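Local coordinates for endoglucanase (Ruminococcus champanellensis, PDB 6WQV), which probably cleaves internal beta-1,4 linkages of cellulose and related plant polysaccharides as a broad-specificity family 5 glycoside hydrolase, at residues Q48-T51 and P56-T59. Sequence-based numbering, arbitrary orientation.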
loop_
_atom_site.group_PDB
_atom_site.type_symbol
_atom_site.label_atom_id
_atom_site.label_comp_id
_atom_site.label_asym_id
_atom_site.label_seq_id
_atom_site.Cartn_x
_atom_site.Cartn_y
_atom_site.Cartn_z
ATOM N N GLN A 48 -7.024 12.752 16.553
ATOM C CA GLN A 48 -6.000 13.722 16.174
ATOM C C GLN A 48 -5.144 13.206 15.026
ATOM O O GLN A 48 -4.757 13.971 14.136
ATOM C CB GLN A 48 -5.131 14.067 17.384
ATOM C CG GLN A 48 -5.831 14.969 18.379
ATOM C CD GLN A 48 -5.094 15.116 19.696
ATOM O OE1 GLN A 48 -4.312 14.250 20.094
ATOM N NE2 GLN A 48 -5.349 16.215 20.387
ATOM N N SER A 49 -4.824 11.911 15.034
ATOM C CA SER A 49 -4.048 11.333 13.942
ATOM C C SER A 49 -4.856 11.282 12.651
ATOM O O SER A 49 -4.398 11.737 11.597
ATOM C CB SER A 49 -3.604 9.915 14.307
ATOM O OG SER A 49 -2.676 9.907 15.375
ATOM N N GLU A 50 -6.062 10.708 12.710
ATOM C CA GLU A 50 -6.811 10.442 11.490
ATOM C C GLU A 50 -7.127 11.722 10.728
ATOM O O GLU A 50 -7.208 11.698 9.493
ATOM C CB GLU A 50 -8.093 9.676 11.833
ATOM C CG GLU A 50 -8.932 9.280 10.619
ATOM C CD GLU A 50 -10.016 8.248 10.921
ATOM O OE1 GLU A 50 -10.089 7.736 12.065
ATOM O OE2 GLU A 50 -10.804 7.941 9.994
ATOM N N THR A 51 -7.293 12.843 11.431
ATOM C CA THR A 51 -7.663 14.115 10.824
ATOM C C THR A 51 -6.481 15.069 10.679
ATOM O O THR A 51 -6.679 16.243 10.353
ATOM C CB THR A 51 -8.782 14.783 11.634
ATOM O OG1 THR A 51 -8.323 15.107 12.956
ATOM C CG2 THR A 51 -9.992 13.865 11.743
ATOM N N PRO A 56 -11.382 14.059 6.742
ATOM C CA PRO A 56 -12.363 13.926 7.821
ATOM C C PRO A 56 -12.298 12.526 8.412
ATOM O O PRO A 56 -11.652 11.624 7.882
ATOM C CB PRO A 56 -13.695 14.155 7.101
ATOM C CG PRO A 56 -13.448 13.623 5.723
ATOM C CD PRO A 56 -12.006 13.956 5.406
ATOM N N MET A 57 -12.993 12.350 9.534
ATOM C CA MET A 57 -13.150 11.010 10.079
ATOM C C MET A 57 -13.794 10.101 9.034
ATOM O O MET A 57 -14.802 10.454 8.420
ATOM C CB MET A 57 -14.001 11.062 11.346
ATOM C CG MET A 57 -13.314 11.728 12.531
ATOM S SD MET A 57 -11.872 10.815 13.124
ATOM C CE MET A 57 -12.663 9.260 13.521
ATOM N N THR A 58 -13.194 8.935 8.809
ATOM C CA THR A 58 -13.700 8.023 7.793
ATOM C C THR A 58 -15.032 7.447 8.244
ATOM O O THR A 58 -15.235 7.164 9.428
ATOM C CB THR A 58 -12.707 6.884 7.557
ATOM O OG1 THR A 58 -11.395 7.425 7.338
ATOM C CG2 THR A 58 -13.113 6.016 6.348
ATOM N N THR A 59 -15.955 7.293 7.296
ATOM C CA THR A 59 -17.250 6.697 7.575
ATOM C C THR A 59 -17.499 5.526 6.632
ATOM O O THR A 59 -16.915 5.422 5.550
ATOM C CB THR A 59 -18.383 7.704 7.379
ATOM O OG1 THR A 59 -18.426 8.062 5.992
ATOM C CG2 THR A 59 -18.173 8.921 8.242
#
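Glu50 reaches from the last turn of helix 46-50 to Thr58 and shows how one buried carboxylate can tie a helix to the loop that follows it. CG is anti to the backbone N (chi1 -177°) and the chain stays extended, carrying the acid group straight across to 56-59. Glu50 CB and CG pass Met57 SD, each at 4.2 Å, and Glu50 CD lies 3.8 Å from Met57 CE. At the tip the two oxygens part ways. OE2 accepts two bonds: Thr58 OG1, 2.8 Å away, meets Glu50 OE2 nearly along its C-O bond, whereas Thr58 N, also at 2.8 Å, comes from above the carboxylate plane. Glu50 OE1 lies 3.3 Å from Met57 CE and forms a salt bridge with Arg99 NE. Met57, bent at chi2 and chi3, crosses the glutamate at about a right angle, and Met57 SD also touches Thr51 CG2 at 3.8 Å. With an alanine here in place of Glu50, the N and OG1 of the buried Thr58 would probably lose their shared acceptor, and Arg99 this salt-bridge partner. Arg99, on helix 94-108, also hydrogen-bonds to Thr58 O through NH2, so this contact in the eight-stranded TIM-barrel domain joins helix 46-50, the approach to helix 60-68, which Thr59 N-caps, and helix 94-108.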